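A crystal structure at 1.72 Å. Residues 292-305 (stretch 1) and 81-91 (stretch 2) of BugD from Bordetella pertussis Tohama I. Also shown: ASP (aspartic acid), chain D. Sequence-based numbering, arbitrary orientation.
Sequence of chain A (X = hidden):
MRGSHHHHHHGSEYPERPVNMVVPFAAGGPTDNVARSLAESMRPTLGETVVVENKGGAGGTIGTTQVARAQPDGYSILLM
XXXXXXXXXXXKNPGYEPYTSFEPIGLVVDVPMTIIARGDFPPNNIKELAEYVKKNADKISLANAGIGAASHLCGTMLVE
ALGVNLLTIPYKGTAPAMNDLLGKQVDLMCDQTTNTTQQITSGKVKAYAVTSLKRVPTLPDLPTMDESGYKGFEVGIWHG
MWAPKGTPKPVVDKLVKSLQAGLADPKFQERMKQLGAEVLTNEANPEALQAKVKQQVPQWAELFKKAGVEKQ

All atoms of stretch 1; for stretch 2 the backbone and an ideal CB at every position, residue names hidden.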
ATOM      1  N   LYS A 292       9.089   0.138  12.931  1.00 10.79           N
ATOM      2  CA  LYS A 292       8.926  -0.189  11.515  1.00 10.64           C
ATOM      3  C   LYS A 292       9.365   0.977  10.632  1.00 10.74           C
ATOM      4  O   LYS A 292      10.133   0.791   9.689  1.00 10.88           O
ATOM      5  CB  LYS A 292       7.474  -0.588  11.203  1.00 11.10           C
ATOM      6  CG  LYS A 292       7.242  -1.028   9.731  1.00 11.82           C
ATOM      7  CD  LYS A 292       7.985  -2.331   9.386  1.00 14.90           C
ATOM      8  CE  LYS A 292       7.405  -3.547  10.098  1.00 18.65           C
ATOM      9  NZ  LYS A 292       8.184  -4.784   9.788  1.00 21.66           N
ATOM     10  N   VAL A 293       8.875   2.175  10.938  1.00 10.64           N
ATOM     11  CA  VAL A 293       9.257   3.374  10.183  1.00 10.76           C
ATOM     12  C   VAL A 293      10.769   3.632  10.263  1.00 10.97           C
ATOM     13  O   VAL A 293      11.411   3.938   9.251  1.00 11.31           O
ATOM     14  CB  VAL A 293       8.453   4.627  10.639  1.00 10.72           C
ATOM     15  CG1 VAL A 293       8.978   5.918   9.954  1.00 10.22           C
ATOM     16  CG2 VAL A 293       6.961   4.444  10.342  1.00 10.88           C
ATOM     17  N   LYS A 294      11.328   3.488  11.465  1.00 11.43           N
ATOM     18  CA  LYS A 294      12.755   3.695  11.706  1.00 11.95           C
ATOM     19  C   LYS A 294      13.621   2.780  10.840  1.00 11.93           C
ATOM     20  O   LYS A 294      14.650   3.218  10.314  1.00 12.06           O
ATOM     21  CB  LYS A 294      13.078   3.484  13.200  1.00 12.23           C
ATOM     22  CG  LYS A 294      14.556   3.648  13.559  1.00 15.68           C
ATOM     23  CD  LYS A 294      14.829   3.307  15.019  1.00 18.56           C
ATOM     24  CE  LYS A 294      16.332   3.178  15.304  1.00 21.49           C
ATOM     25  NZ  LYS A 294      16.588   2.504  16.616  1.00 24.04           N
ATOM     26  N   GLN A 295      13.199   1.527  10.685  1.00 11.54           N
ATOM     27  CA  GLN A 295      13.935   0.557   9.874  1.00 11.78           C
ATOM     28  C   GLN A 295      13.703   0.800   8.381  1.00 11.43           C
ATOM     29  O   GLN A 295      14.629   0.689   7.574  1.00 11.80           O
ATOM     30  CB  GLN A 295      13.526  -0.875  10.246  1.00 12.11           C
ATOM     31  CG  GLN A 295      14.386  -1.971   9.602  1.00 12.76           C
ATOM     32  CD  GLN A 295      14.002  -2.255   8.156  1.00 14.80           C
ATOM     33  OE1 GLN A 295      12.843  -2.078   7.763  1.00 15.57           O
ATOM     34  NE2 GLN A 295      14.976  -2.685   7.359  1.00 15.16           N
ATOM     35  N   GLN A 296      12.471   1.146   8.024  1.00 11.19           N
ATOM     36  CA  GLN A 296      12.068   1.166   6.619  1.00 10.99           C
ATOM     37  C   GLN A 296      12.571   2.356   5.812  1.00 11.53           C
ATOM     38  O   GLN A 296      12.947   2.196   4.641  1.00 11.44           O
ATOM     39  CB  GLN A 296      10.550   1.048   6.495  1.00 10.79           C
ATOM     40  CG  GLN A 296      10.038  -0.364   6.787  1.00 11.37           C
ATOM     41  CD  GLN A 296      10.108  -1.257   5.570  1.00 11.54           C
ATOM     42  OE1 GLN A 296       9.240  -1.189   4.705  1.00 12.25           O
ATOM     43  NE2 GLN A 296      11.134  -2.103   5.501  1.00 13.88           N
ATOM     44  N   VAL A 297      12.575   3.543   6.417  1.00 11.61           N
ATOM     45  CA  VAL A 297      13.019   4.733   5.690  1.00 11.65           C
ATOM     46  C   VAL A 297      14.448   4.552   5.134  1.00 11.74           C
ATOM     47  O   VAL A 297      14.647   4.698   3.928  1.00 11.23           O
ATOM     48  CB  VAL A 297      12.829   6.058   6.494  1.00 11.78           C
ATOM     49  CG1 VAL A 297      13.395   7.244   5.714  1.00 11.88           C
ATOM     50  CG2 VAL A 297      11.339   6.301   6.788  1.00 11.59           C
ATOM     51  N   PRO A 298      15.431   4.196   5.966  1.00 12.11           N
ATOM     52  CA  PRO A 298      16.787   3.973   5.437  1.00 12.59           C
ATOM     53  C   PRO A 298      16.860   2.796   4.458  1.00 12.63           C
ATOM     54  O   PRO A 298      17.660   2.849   3.510  1.00 13.34           O
ATOM     55  CB  PRO A 298      17.631   3.695   6.690  1.00 12.89           C
ATOM     56  CG  PRO A 298      16.803   4.158   7.840  1.00 13.70           C
ATOM     57  CD  PRO A 298      15.378   4.012   7.429  1.00 12.15           C
ATOM     58  N   GLN A 299      16.036   1.764   4.653  1.00 12.34           N
ATOM     59  CA  GLN A 299      16.072   0.631   3.727  1.00 12.61           C
ATOM     60  C   GLN A 299      15.693   1.064   2.310  1.00 12.52           C
ATOM     61  O   GLN A 299      16.428   0.806   1.349  1.00 12.34           O
ATOM     62  CB  GLN A 299      15.166  -0.503   4.189  1.00 13.11           C
ATOM     63  CG  GLN A 299      15.162  -1.696   3.241  1.00 13.83           C
ATOM     64  CD  GLN A 299      14.129  -2.730   3.619  1.00 16.18           C
ATOM     65  OE1 GLN A 299      14.206  -3.318   4.692  1.00 18.16           O
ATOM     66  NE2 GLN A 299      13.167  -2.962   2.738  1.00 18.77           N
ATOM     67  N   TRP A 300      14.551   1.729   2.173  1.00 12.21           N
ATOM     68  CA  TRP A 300      14.142   2.193   0.850  1.00 12.67           C
ATOM     69  C   TRP A 300      15.046   3.297   0.305  1.00 13.03           C
ATOM     70  O   TRP A 300      15.244   3.392  -0.904  1.00 13.16           O
ATOM     71  CB  TRP A 300      12.668   2.601   0.840  1.00 12.34           C
ATOM     72  CG  TRP A 300      11.764   1.490   1.302  1.00 13.90           C
ATOM     73  CD1 TRP A 300      10.871   1.532   2.354  1.00 14.05           C
ATOM     74  CD2 TRP A 300      11.659   0.169   0.747  1.00 13.84           C
ATOM     75  NE1 TRP A 300      10.229   0.323   2.472  1.00 13.89           N
ATOM     76  CE2 TRP A 300      10.686  -0.529   1.500  1.00 13.68           C
ATOM     77  CE3 TRP A 300      12.294  -0.504  -0.316  1.00 14.89           C
ATOM     78  CZ2 TRP A 300      10.329  -1.859   1.229  1.00 14.31           C
ATOM     79  CZ3 TRP A 300      11.934  -1.831  -0.586  1.00 15.10           C
ATOM     80  CH2 TRP A 300      10.960  -2.488   0.189  1.00 13.79           C
ATOM     81  N   ALA A 301      15.631   4.101   1.196  1.00 13.04           N
ATOM     82  CA  ALA A 301      16.570   5.137   0.775  1.00 13.67           C
ATOM     83  C   ALA A 301      17.727   4.519  -0.001  1.00 14.19           C
ATOM     84  O   ALA A 301      18.128   5.036  -1.060  1.00 14.28           O
ATOM     85  CB  ALA A 301      17.084   5.921   1.979  1.00 13.54           C
ATOM     86  N   GLU A 302      18.252   3.409   0.525  1.00 14.86           N
ATOM     87  CA  GLU A 302      19.370   2.713  -0.108  1.00 15.88           C
ATOM     88  C   GLU A 302      18.959   2.091  -1.439  1.00 15.57           C
ATOM     89  O   GLU A 302      19.708   2.167  -2.402  1.00 15.97           O
ATOM     90  CB  GLU A 302      19.988   1.672   0.836  1.00 16.26           C
ATOM     91  CG  GLU A 302      21.219   0.951   0.274  1.00 20.05           C
ATOM     92  CD  GLU A 302      22.431   1.852   0.052  1.00 25.01           C
ATOM     93  OE1 GLU A 302      22.521   2.948   0.654  1.00 27.72           O
ATOM     94  OE2 GLU A 302      23.318   1.452  -0.736  1.00 29.24           O
ATOM     95  N   LEU A 303      17.766   1.500  -1.488  1.00 15.31           N
ATOM     96  CA  LEU A 303      17.224   0.944  -2.729  1.00 15.40           C
ATOM     97  C   LEU A 303      17.149   1.998  -3.837  1.00 15.43           C
ATOM     98  O   LEU A 303      17.610   1.759  -4.955  1.00 15.48           O
ATOM     99  CB  LEU A 303      15.848   0.307  -2.498  1.00 15.40           C
ATOM    100  CG  LEU A 303      15.234  -0.439  -3.698  1.00 16.47           C
ATOM    101  CD1 LEU A 303      14.520  -1.704  -3.247  1.00 17.65           C
ATOM    102  CD2 LEU A 303      14.280   0.449  -4.501  1.00 16.63           C
ATOM    103  N   PHE A 304      16.579   3.160  -3.523  1.00 15.16           N
ATOM    104  CA  PHE A 304      16.451   4.224  -4.517  1.00 15.41           C
ATOM    105  C   PHE A 304      17.801   4.805  -4.921  1.00 15.71           C
ATOM    106  O   PHE A 304      18.022   5.098  -6.097  1.00 15.62           O
ATOM    107  CB  PHE A 304      15.491   5.316  -4.050  1.00 14.91           C
ATOM    108  CG  PHE A 304      14.062   4.855  -3.942  1.00 15.22           C
ATOM    109  CD1 PHE A 304      13.398   4.313  -5.043  1.00 15.50           C
ATOM    110  CD2 PHE A 304      13.379   4.964  -2.740  1.00 15.18           C
ATOM    111  CE1 PHE A 304      12.081   3.887  -4.941  1.00 16.39           C
ATOM    112  CE2 PHE A 304      12.069   4.543  -2.631  1.00 15.61           C
ATOM    113  CZ  PHE A 304      11.416   4.009  -3.726  1.00 16.37           C
ATOM    114  N   LYS A 305      18.700   4.961  -3.949  1.00 16.04           N
ATOM    115  CA  LYS A 305      20.062   5.422  -4.238  1.00 17.61           C
ATOM    116  C   LYS A 305      20.748   4.511  -5.260  1.00 17.94           C
ATOM    117  O   LYS A 305      21.349   4.992  -6.230  1.00 18.25           O
ATOM    118  CB  LYS A 305      20.890   5.501  -2.948  1.00 17.35           C
ATOM    119  CG  LYS A 305      22.357   5.918  -3.162  1.00 19.82           C
ATOM    120  CD  LYS A 305      22.957   6.500  -1.888  1.00 24.14           C
ATOM    121  CE  LYS A 305      24.456   6.724  -2.022  1.00 26.85           C
ATOM    122  NZ  LYS A 305      25.219   5.964  -0.984  1.00 29.38           N
ATOM    123  N   UNK A  81       0.183   3.252   4.123  1.00  7.91           N
ATOM    124  CA  UNK A  81       1.037   2.086   3.964  1.00  7.46           C
ATOM    125  C   UNK A  81       2.517   2.446   3.873  1.00  7.55           C
ATOM    126  O   UNK A  81       2.896   3.592   4.145  1.00  7.75           O
ATOM    127  CB  UNK A  81       0.619   1.307   2.715  1.00  7.46           C
ATOM    128  N   UNK A  82       3.342   1.464   3.506  1.00  7.82           N
ATOM    129  CA  UNK A  82       4.799   1.609   3.431  1.00  7.85           C
ATOM    130  C   UNK A  82       5.278   2.809   2.604  1.00  8.18           C
ATOM    131  O   UNK A  82       6.420   3.255   2.756  1.00  8.50           O
ATOM    132  CB  UNK A  82       5.400   0.331   2.843  1.00  7.85           C
ATOM    133  N   UNK A  83       4.418   3.321   1.726  1.00  8.10           N
ATOM    134  CA  UNK A  83       4.714   4.545   0.988  1.00  8.27           C
ATOM    135  C   UNK A  83       5.031   5.710   1.911  1.00  7.94           C
ATOM    136  O   UNK A  83       5.754   6.633   1.531  1.00  7.86           O
ATOM    137  CB  UNK A  83       3.536   4.911   0.083  1.00  8.27           C
ATOM    138  N   UNK A  84       4.487   5.663   3.131  1.00  8.15           N
ATOM    139  CA  UNK A  84       4.842   6.613   4.188  1.00  7.54           C
ATOM    140  C   UNK A  84       6.354   6.668   4.359  1.00  7.63           C
ATOM    141  O   UNK A  84       6.909   7.734   4.606  1.00  8.11           O
ATOM    142  CB  UNK A  84       4.172   6.231   5.509  1.00  7.54           C
ATOM    143  N   UNK A  85       7.004   5.510   4.220  1.00  7.35           N
ATOM    144  CA  UNK A  85       8.446   5.377   4.411  1.00  7.99           C
ATOM    145  C   UNK A  85       9.282   5.572   3.142  1.00  8.36           C
ATOM    146  O   UNK A  85      10.493   5.816   3.243  1.00  9.11           O
ATOM    147  CB  UNK A  85       8.746   3.995   4.995  1.00  7.99           C
ATOM    148  N   UNK A  86       8.670   5.464   1.959  1.00  8.44           N
ATOM    149  CA  UNK A  86       9.428   5.707   0.724  1.00  8.38           C
ATOM    150  C   UNK A  86       9.453   7.183   0.347  1.00  8.59           C
ATOM    151  O   UNK A  86      10.466   7.679  -0.139  1.00  8.46           O
ATOM    152  CB  UNK A  86       8.833   4.894  -0.428  1.00  8.38           C
ATOM    153  N   UNK A  87       8.332   7.874   0.559  1.00  8.96           N
ATOM    154  CA  UNK A  87       8.201   9.272   0.131  1.00  9.25           C
ATOM    155  C   UNK A  87       9.326  10.204   0.609  1.00 10.00           C
ATOM    156  O   UNK A  87       9.763  11.059  -0.160  1.00  9.67           O
ATOM    157  CB  UNK A  87       6.862   9.820   0.630  1.00  9.25           C
ATOM    158  N   UNK A  88       9.805  10.064   1.851  1.00 10.52           N
ATOM    159  CA  UNK A  88      10.912  10.911   2.318  1.00 11.08           C
ATOM    160  C   UNK A  88      12.207  10.768   1.514  1.00 11.29           C
ATOM    161  O   UNK A  88      13.045  11.673   1.590  1.00 12.50           O
ATOM    162  CB  UNK A  88      11.206  10.591   3.785  1.00 11.08           C
ATOM    163  N   UNK A  89      12.366   9.682   0.755  1.00 11.22           N
ATOM    164  CA  UNK A  89      13.532   9.511  -0.117  1.00 11.60           C
ATOM    165  C   UNK A  89      13.233   9.895  -1.561  1.00 11.48           C
ATOM    166  O   UNK A  89      14.112   9.821  -2.420  1.00 11.92           O
ATOM    167  CB  UNK A  89      14.021   8.062  -0.062  1.00 11.60           C
ATOM    168  N   UNK A  90      11.993  10.301  -1.829  1.00 10.64           N
ATOM    169  CA  UNK A  90      11.544  10.526  -3.205  1.00 10.69           C
ATOM    170  C   UNK A  90      11.183  11.976  -3.464  1.00 10.95           C
ATOM    171  O   UNK A  90      11.136  12.419  -4.612  1.00 11.62           O
ATOM    172  CB  UNK A  90      10.339   9.636  -3.519  1.00 10.69           C
ATOM    173  N   UNK A  91      10.901  12.700  -2.389  1.00 11.80           N
ATOM    174  CA  UNK A  91      10.557  14.115  -2.464  1.00 12.12           C
ATOM    175  C   UNK A  91      11.494  14.915  -1.586  1.00 12.84           C
ATOM    176  O   UNK A  91      11.765  14.532  -0.446  1.00 13.28           O
ATOM    177  CB  UNK A  91       9.103  14.350  -2.050  1.00 12.12           C
TER
HETATM  178  N   ASP D 901      -2.437   1.578  -1.810  1.00  7.83           N
HETATM  179  CA  ASP D 901      -2.778   2.520  -2.917  1.00  7.79           C
HETATM  180  C   ASP D 901      -4.282   2.669  -3.087  1.00  8.12           C
HETATM  181  O   ASP D 901      -4.762   3.035  -4.177  1.00  8.63           O
HETATM  182  CB  ASP D 901      -2.154   2.054  -4.226  1.00  7.59           C
HETATM  183  CG  ASP D 901      -0.648   2.117  -4.200  1.00  7.57           C
HETATM  184  OD1 ASP D 901      -0.026   1.551  -5.130  1.00  7.40           O
HETATM  185  OD2 ASP D 901      -0.012   2.712  -3.293  1.00  8.41           O
HETATM  186  OXT ASP D 901      -5.004   2.413  -2.123  1.00  8.21           O

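Position 81 lies beyond the reach of stretch 1, but the bound aspartic acid is near. A side chain that can donate to a carboxylate would suit it. It is His81. Its NE2 donates to OD2 of the ligand at 2.7 Å, and His81 ND1 accepts from the backbone N of 83 at 2.9 Å, a capping bond.

Position 82 points toward stretch 1. Its ideal CB is 4.5 Å from Gln296 OE1 and 4.8 Å from Trp300 NE1, already joined by a hydrogen bond, NE1 donating to OE1. A small residue fits. It is Ala82.

Positions 83 and 87 point away, so stretch 1 sets no demand. They are Gly83 and Ala87.

At position 84 CA-to-CB runs sideways, with nothing of stretch 1 within 5.5 Å of the ideal CB. A long apolar side chain could still reach Val293. It is Phe84, chi1 t, and the edge of its ring meets that valine, Phe84 CE2 to Val293 CG1 at 4.0 Å.

Position 85 points toward the helix. The ideal CB is 3.8 Å from Gln296 CB, 3.9 Å from Val297 CG2 and 4.2 Å from Trp300 CD1. So little space favours Gly, Ala, Ser or perhaps Cys. It is Ser85, chi1 p. Its OG donates back to Ala82 O at 2.7 Å and sits at the indole edge, 3.2 Å from Trp300 CD1.

Position 86 is sideways, near the edge of the Phe304 ring and close to Trp300. Its ideal CB is 3.9 Å from Phe304 CE2 and 4.6 Å from Trp300 CB. Val, Thr or Ile would suit. It is Thr86. Its CG2 lies over one face of the indole, 3.7 Å from Trp300 CD1, a CH-pi contact.

Position 88 points toward stretch 1, its ideal CB 4.4 Å from Val297 CG1. Its phi of -61° admits proline, though Ala or Val would also fit. It is Pro88, in apolar contact with that valine.

Position 89 faces the helix closely. The ideal CB is 4.0 Å from Ala301 CA and 4.1 Å from Phe304 CD2, so a small residue is expected. It is Ser89, chi1 m. No direct hydrogen bond joins the stretches, but a water does: its O accepts from Ser89 OG (2.6 Å) and donates to Ser85 O (2.6 Å) and Val297 O (2.7 Å).

Position 90 is sideways; its ideal CB is 5.5 Å from Phe304 CE2. Leu or Met could cover that ring. It is Leu90. Its CD2 stands almost exactly over the centroid of the Phe304 ring at 3.7 Å.

Position 91 is out of reach. It is Tyr91.

Stretch 2 81-91: HAGFSTAPSLY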
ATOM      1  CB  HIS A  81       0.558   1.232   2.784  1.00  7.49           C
ATOM      2  CG  HIS A  81       0.582   1.926   1.455  1.00  8.05           C
ATOM      3  ND1 HIS A  81       1.673   2.638   0.995  1.00  8.03           N
ATOM      4  CD2 HIS A  81      -0.342   1.974   0.466  1.00  8.78           C
ATOM      5  CE1 HIS A  81       1.418   3.093  -0.220  1.00  7.97           C
ATOM      6  NE2 HIS A  81       0.200   2.705  -0.563  1.00  8.19           N
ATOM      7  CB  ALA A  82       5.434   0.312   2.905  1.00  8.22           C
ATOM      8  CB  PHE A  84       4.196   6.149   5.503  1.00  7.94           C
ATOM      9  CG  PHE A  84       4.403   7.071   6.666  1.00  8.67           C
ATOM     10  CD1 PHE A  84       3.411   7.985   7.028  1.00  7.82           C
ATOM     11  CD2 PHE A  84       5.554   6.984   7.452  1.00  8.32           C
ATOM     12  CE1 PHE A  84       3.585   8.819   8.147  1.00  9.21           C
ATOM     13  CE2 PHE A  84       5.743   7.817   8.559  1.00  9.07           C
ATOM     14  CZ  PHE A  84       4.761   8.733   8.908  1.00  8.66           C
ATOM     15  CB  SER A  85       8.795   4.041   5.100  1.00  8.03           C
ATOM     16  OG  SER A  85       8.652   2.931   4.227  1.00  8.26           O
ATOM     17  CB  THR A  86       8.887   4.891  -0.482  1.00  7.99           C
ATOM     18  OG1 THR A  86       7.517   5.254  -0.737  1.00  8.83           O
ATOM     19  CG2 THR A  86       8.871   3.388  -0.176  1.00  8.38           C
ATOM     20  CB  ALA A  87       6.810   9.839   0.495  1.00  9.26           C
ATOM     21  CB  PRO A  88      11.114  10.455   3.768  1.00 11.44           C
ATOM     22  CG  PRO A  88       9.761   9.923   4.168  1.00 11.68           C
ATOM     23  CD  PRO A  88       9.308   9.182   2.930  1.00 10.68           C
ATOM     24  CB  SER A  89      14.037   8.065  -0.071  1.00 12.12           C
ATOM     25  OG  SER A  89      14.434   7.733   1.244  1.00 15.19           O
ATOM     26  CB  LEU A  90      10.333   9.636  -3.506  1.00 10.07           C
ATOM     27  CG  LEU A  90      10.637   8.132  -3.528  1.00 10.05           C
ATOM     28  CD1 LEU A  90       9.335   7.308  -3.491  1.00  8.18           C
ATOM     29  CD2 LEU A  90      11.502   7.773  -4.747  1.00  9.89           C
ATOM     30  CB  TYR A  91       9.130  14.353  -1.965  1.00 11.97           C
ATOM     31  CG  TYR A  91       8.055  13.749  -2.825  1.00 12.32           C
ATOM     32  CD1 TYR A  91       7.556  14.438  -3.928  1.00 13.90           C
ATOM     33  CD2 TYR A  91       7.531  12.489  -2.539  1.00 11.84           C
ATOM     34  CE1 TYR A  91       6.559  13.896  -4.723  1.00 13.38           C
ATOM     35  CE2 TYR A  91       6.534  11.928  -3.330  1.00 11.73           C
ATOM     36  CZ  TYR A  91       6.058  12.642  -4.423  1.00 12.75           C
ATOM     37  OH  TYR A  91       5.073  12.124  -5.211  1.00 11.82           O
TER
HETATM   38  O   HOH W   1      12.897   5.813   2.173  1.00 15.75           O
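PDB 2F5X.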